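Succinoglycan biosynthesis protein (Bacillus cereus ATCC 14579, PDB 3B55) binds calcium and is probably a hydrolase related to the erythromycin esterases. Local coordinates at residues L363-F375 with K395-G407. The protein carries 1 engineered substitution. Residues are numbered along the deposited sequence; the frame is centred on the assembly and turned at random.
Sequences LKSDDPNSYNYIF and KTWLNEQHPIFAG
Tyr371, the first residue of helix 371-375, reaches from the helix toward residues 397-404 and illustrates how one tyrosine can fill the angle between a helix and a strand. Its backbone N donates to Pro403 O (3.1 Å). Tyr371 CB lies 4.2 Å from Pro403 O. CG lies anti to the carbonyl carbon (chi1 -71°), which carries the ring alongside Trp397 and His402, both on the same side of its plane. CD1 meets Trp397 CZ2 at 3.4 Å and CE1 lies over one face of the indole, the two planes inclined at 56°. On the other flank CD2 nears Ile404 CB, while CE2 packs on His402 CB (3.4 Å). The imidazole turns its edge toward the phenol face in an offset edge-to-face pair, planes 84° apart. At the tip, Tyr371 OH lies 2.8 Å from Glu400 O and is hydrogen-bonded to Leu423 N and Ile421 O, which satisfies the hydroxyl.

Farther along the helix, Ile374 CD1 rests 3.5 Å from Trp397 CZ2. Ahead of the helix, a water donates to Asn369 O and accepts from Trp397 NE1. At the far end Leu363 CD2 sits over the Phe405 ring in a CH-pi contact. Ser370 is the N-cap, its OG accepting a weak capping bond from Tyr373 N. Tyr371, Trp397 and His402 form an aromatic cluster where this capped helix start crosses the two-stranded antiparallel sheet of 402-405 and 418-421.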
loop_
_atom_site.group_PDB
_atom_site.type_symbol
_atom_site.label_atom_id
_atom_site.label_comp_id
_atom_site.label_asym_id
_atom_site.label_seq_id
_atom_site.Cartn_x
_atom_site.Cartn_y
_atom_site.Cartn_z
ATOM N N LEU A 363 -12.687 18.273 6.065
ATOM C CA LEU A 363 -11.492 18.535 6.854
ATOM C C LEU A 363 -11.692 19.710 7.802
ATOM O O LEU A 363 -12.242 20.740 7.410
ATOM C CB LEU A 363 -10.303 18.807 5.928
ATOM C CG LEU A 363 -9.778 17.584 5.176
ATOM C CD1 LEU A 363 -8.696 17.993 4.185
ATOM C CD2 LEU A 363 -9.233 16.587 6.187
ATOM N N LYS A 364 -11.264 19.528 9.052
ATOM C CA LYS A 364 -11.352 20.565 10.080
ATOM C C LYS A 364 -9.991 20.692 10.758
ATOM O O LYS A 364 -9.772 20.136 11.835
ATOM C CB LYS A 364 -12.392 20.217 11.153
ATOM C CG LYS A 364 -13.793 19.966 10.642
ATOM C CD LYS A 364 -14.825 20.052 11.767
ATOM C CE LYS A 364 -14.982 21.479 12.301
ATOM N NZ LYS A 364 -13.900 21.910 13.231
ATOM N N SER A 365 -9.071 21.403 10.116
ATOM C CA SER A 365 -7.742 21.596 10.676
ATOM C C SER A 365 -7.782 22.877 11.496
ATOM O O SER A 365 -7.137 23.869 11.168
ATOM C CB SER A 365 -6.713 21.712 9.561
ATOM O OG SER A 365 -6.834 20.626 8.665
ATOM N N ASP A 366 -8.561 22.827 12.568
ATOM C CA ASP A 366 -8.762 23.940 13.490
ATOM C C ASP A 366 -7.617 24.095 14.494
ATOM O O ASP A 366 -7.273 25.207 14.890
ATOM C CB ASP A 366 -10.065 23.712 14.261
ATOM C CG ASP A 366 -10.050 22.405 15.061
ATOM O OD1 ASP A 366 -9.740 21.341 14.480
ATOM O OD2 ASP A 366 -10.356 22.435 16.275
ATOM N N ASP A 367 -7.041 22.972 14.908
ATOM C CA ASP A 367 -5.959 22.969 15.883
ATOM C C ASP A 367 -4.640 23.517 15.354
ATOM O O ASP A 367 -4.032 22.937 14.457
ATOM C CB ASP A 367 -5.747 21.550 16.407
ATOM C CG ASP A 367 -4.725 21.490 17.523
ATOM O OD1 ASP A 367 -4.198 22.559 17.910
ATOM O OD2 ASP A 367 -4.452 20.375 18.019
ATOM N N PRO A 368 -4.180 24.653 15.912
ATOM C CA PRO A 368 -2.920 25.269 15.487
ATOM C C PRO A 368 -1.652 24.499 15.869
ATOM O O PRO A 368 -0.547 24.924 15.532
ATOM C CB PRO A 368 -2.977 26.656 16.133
ATOM C CG PRO A 368 -3.838 26.442 17.328
ATOM C CD PRO A 368 -4.934 25.583 16.770
ATOM N N ASN A 369 -1.800 23.381 16.576
ATOM C CA ASN A 369 -0.640 22.579 16.963
ATOM C C ASN A 369 -0.509 21.352 16.080
ATOM O O ASN A 369 0.453 20.594 16.199
ATOM C CB ASN A 369 -0.744 22.107 18.411
ATOM C CG ASN A 369 -0.832 23.245 19.386
ATOM O OD1 ASN A 369 -0.018 24.168 19.356
ATOM N ND2 ASN A 369 -1.820 23.186 20.270
ATOM N N SER A 370 -1.478 21.146 15.197
ATOM C CA SER A 370 -1.428 19.989 14.322
ATOM C C SER A 370 -0.574 20.263 13.091
ATOM O O SER A 370 -0.433 21.412 12.657
ATOM C CB SER A 370 -2.842 19.579 13.899
ATOM O OG SER A 370 -3.422 20.493 12.986
ATOM N N TYR A 371 0.015 19.201 12.552
ATOM C CA TYR A 371 0.832 19.289 11.356
ATOM C C TYR A 371 0.014 19.823 10.186
ATOM O O TYR A 371 0.544 20.527 9.324
ATOM C CB TYR A 371 1.380 17.908 11.004
ATOM C CG TYR A 371 2.439 17.413 11.961
ATOM C CD1 TYR A 371 3.704 17.998 11.988
ATOM C CD2 TYR A 371 2.194 16.333 12.810
ATOM C CE1 TYR A 371 4.699 17.516 12.822
ATOM C CE2 TYR A 371 3.176 15.851 13.653
ATOM C CZ TYR A 371 4.430 16.440 13.652
ATOM O OH TYR A 371 5.429 15.924 14.447
ATOM N N ASN A 372 -1.272 19.482 10.161
ATOM C CA ASN A 372 -2.183 19.917 9.098
ATOM C C ASN A 372 -2.294 21.443 9.044
ATOM O O ASN A 372 -2.102 22.062 7.992
ATOM C CB ASN A 372 -3.567 19.308 9.332
ATOM C CG ASN A 372 -3.560 17.797 9.209
ATOM O OD1 ASN A 372 -3.682 17.254 8.112
ATOM N ND2 ASN A 372 -3.398 17.109 10.335
ATOM N N TYR A 373 -2.606 22.043 10.185
ATOM C CA TYR A 373 -2.741 23.493 10.271
ATOM C C TYR A 373 -1.424 24.173 9.907
ATOM O O TYR A 373 -1.388 25.093 9.090
ATOM C CB TYR A 373 -3.115 23.907 11.694
ATOM C CG TYR A 373 -3.311 25.398 11.855
ATOM C CD1 TYR A 373 -4.544 25.987 11.579
ATOM C CD2 TYR A 373 -2.255 26.228 12.250
ATOM C CE1 TYR A 373 -4.729 27.357 11.684
ATOM C CE2 TYR A 373 -2.430 27.612 12.362
ATOM C CZ TYR A 373 -3.676 28.165 12.072
ATOM O OH TYR A 373 -3.875 29.523 12.148
ATOM N N ILE A 374 -0.348 23.722 10.543
ATOM C CA ILE A 374 0.967 24.290 10.325
ATOM C C ILE A 374 1.424 24.209 8.868
ATOM O O ILE A 374 1.811 25.228 8.291
ATOM C CB ILE A 374 1.968 23.643 11.297
ATOM C CG1 ILE A 374 1.590 24.073 12.724
ATOM C CG2 ILE A 374 3.392 24.060 10.956
ATOM C CD1 ILE A 374 2.370 23.393 13.836
ATOM N N PHE A 375 1.383 23.021 8.267
ATOM C CA PHE A 375 1.763 22.892 6.860
ATOM C C PHE A 375 0.709 23.610 6.011
ATOM O O PHE A 375 0.985 24.059 4.899
ATOM C CB PHE A 375 1.836 21.415 6.450
ATOM C CG PHE A 375 3.175 20.776 6.710
ATOM C CD1 PHE A 375 4.155 20.762 5.726
ATOM C CD2 PHE A 375 3.465 20.216 7.952
ATOM C CE1 PHE A 375 5.407 20.202 5.974
ATOM C CE2 PHE A 375 4.705 19.657 8.210
ATOM C CZ PHE A 375 5.681 19.649 7.217
ATOM N N LYS A 395 13.345 21.222 13.047
ATOM C CA LYS A 395 13.865 19.873 13.153
ATOM C C LYS A 395 13.375 19.235 14.446
ATOM O O LYS A 395 12.927 18.091 14.455
ATOM C CB LYS A 395 15.391 19.911 13.126
ATOM C CG LYS A 395 16.062 18.555 13.198
ATOM C CD LYS A 395 17.567 18.699 13.023
ATOM C CE LYS A 395 18.275 17.354 13.077
ATOM N NZ LYS A 395 19.710 17.470 12.692
ATOM N N THR A 396 13.460 19.991 15.535
ATOM C CA THR A 396 13.037 19.523 16.857
ATOM C C THR A 396 11.536 19.272 16.884
ATOM O O THR A 396 11.071 18.269 17.410
ATOM C CB THR A 396 13.365 20.572 17.940
ATOM O OG1 THR A 396 14.763 20.888 17.894
ATOM C CG2 THR A 396 13.005 20.042 19.325
ATOM N N TRP A 397 10.788 20.211 16.323
ATOM C CA TRP A 397 9.333 20.125 16.260
ATOM C C TRP A 397 8.888 18.896 15.456
ATOM O O TRP A 397 7.905 18.247 15.805
ATOM C CB TRP A 397 8.801 21.413 15.631
ATOM C CG TRP A 397 7.386 21.363 15.169
ATOM C CD1 TRP A 397 6.260 21.452 15.938
ATOM C CD2 TRP A 397 6.943 21.248 13.816
ATOM N NE1 TRP A 397 5.143 21.402 15.145
ATOM C CE2 TRP A 397 5.532 21.270 13.836
ATOM C CE3 TRP A 397 7.600 21.111 12.586
ATOM C CZ2 TRP A 397 4.765 21.181 12.671
ATOM C CZ3 TRP A 397 6.840 21.021 11.424
ATOM C CH2 TRP A 397 5.434 21.048 11.478
ATOM N N LEU A 398 9.620 18.578 14.388
ATOM C CA LEU A 398 9.295 17.427 13.556
ATOM C C LEU A 398 9.553 16.104 14.281
ATOM O O LEU A 398 9.023 15.058 13.892
ATOM C CB LEU A 398 10.105 17.446 12.255
ATOM C CG LEU A 398 9.654 18.376 11.127
ATOM C CD1 LEU A 398 10.643 18.302 9.977
ATOM C CD2 LEU A 398 8.263 17.974 10.655
ATOM N N ASN A 399 10.370 16.142 15.329
ATOM C CA ASN A 399 10.672 14.926 16.078
ATOM C C ASN A 399 9.868 14.778 17.357
ATOM O O ASN A 399 10.153 13.922 18.188
ATOM C CB ASN A 399 12.170 14.840 16.386
ATOM C CG ASN A 399 12.954 14.193 15.261
ATOM O OD1 ASN A 399 13.144 14.785 14.192
ATOM N ND2 ASN A 399 13.401 12.959 15.490
ATOM N N GLU A 400 8.858 15.620 17.506
ATOM C CA GLU A 400 7.992 15.567 18.667
ATOM C C GLU A 400 6.622 15.089 18.214
ATOM O O GLU A 400 6.270 15.228 17.043
ATOM C CB GLU A 400 7.875 16.950 19.299
ATOM C CG GLU A 400 9.108 17.396 20.054
ATOM C CD GLU A 400 9.046 18.858 20.427
ATOM O OE1 GLU A 400 7.988 19.482 20.191
ATOM O OE2 GLU A 400 10.048 19.383 20.959
ATOM N N GLN A 401 5.858 14.519 19.138
ATOM C CA GLN A 401 4.521 14.031 18.827
ATOM C C GLN A 401 3.506 15.170 18.743
ATOM O O GLN A 401 3.359 15.943 19.683
ATOM C CB GLN A 401 4.072 13.034 19.892
ATOM C CG GLN A 401 4.748 11.677 19.809
ATOM C CD GLN A 401 3.751 10.564 19.568
ATOM O OE1 GLN A 401 3.722 9.959 18.497
ATOM N NE2 GLN A 401 2.916 10.295 20.565
ATOM N N HIS A 402 2.809 15.256 17.613
ATOM C CA HIS A 402 1.797 16.284 17.394
ATOM C C HIS A 402 0.618 15.651 16.659
ATOM O O HIS A 402 0.771 14.650 15.970
ATOM C CB HIS A 402 2.377 17.446 16.580
ATOM C CG HIS A 402 3.466 18.191 17.286
ATOM N ND1 HIS A 402 3.230 18.984 18.388
ATOM C CD2 HIS A 402 4.804 18.230 17.073
ATOM C CE1 HIS A 402 4.375 19.476 18.828
ATOM N NE2 HIS A 402 5.345 19.032 18.048
ATOM N N PRO A 403 -0.581 16.222 16.808
ATOM C CA PRO A 403 -1.784 15.697 16.158
ATOM C C PRO A 403 -1.758 15.805 14.638
ATOM O O PRO A 403 -1.223 16.765 14.071
ATOM C CB PRO A 403 -2.897 16.546 16.758
ATOM C CG PRO A 403 -2.334 16.965 18.099
ATOM C CD PRO A 403 -0.926 17.317 17.731
ATOM N N ILE A 404 -2.341 14.813 13.983
ATOM C CA ILE A 404 -2.417 14.804 12.533
ATOM C C ILE A 404 -3.649 14.038 12.113
ATOM O O ILE A 404 -4.031 13.059 12.751
ATOM C CB ILE A 404 -1.193 14.134 11.879
ATOM C CG1 ILE A 404 -1.273 14.305 10.352
ATOM C CG2 ILE A 404 -1.153 12.647 12.246
ATOM C CD1 ILE A 404 0.018 13.995 9.598
ATOM N N PHE A 405 -4.266 14.503 11.035
ATOM C CA PHE A 405 -5.451 13.873 10.472
ATOM C C PHE A 405 -5.157 12.370 10.295
ATOM O O PHE A 405 -4.142 11.995 9.719
ATOM C CB PHE A 405 -5.748 14.562 9.134
ATOM C CG PHE A 405 -6.757 13.854 8.286
ATOM C CD1 PHE A 405 -8.094 13.787 8.667
ATOM C CD2 PHE A 405 -6.370 13.280 7.080
ATOM C CE1 PHE A 405 -9.031 13.161 7.853
ATOM C CE2 PHE A 405 -7.298 12.650 6.259
ATOM C CZ PHE A 405 -8.630 12.593 6.646
ATOM N N ALA A 406 -6.040 11.512 10.805
ATOM C CA ALA A 406 -5.839 10.065 10.719
ATOM C C ALA A 406 -6.230 9.452 9.379
ATOM O O ALA A 406 -5.549 8.554 8.872
ATOM C CB ALA A 406 -6.591 9.374 11.850
ATOM N N GLY A 407 -7.337 9.921 8.820
ATOM C CA GLY A 407 -7.767 9.425 7.527
ATOM C C GLY A 407 -8.312 8.009 7.439
ATOM O O GLY A 407 -8.168 7.358 6.397
HETATM O O HOH W 1 2.851 21.899 16.730
#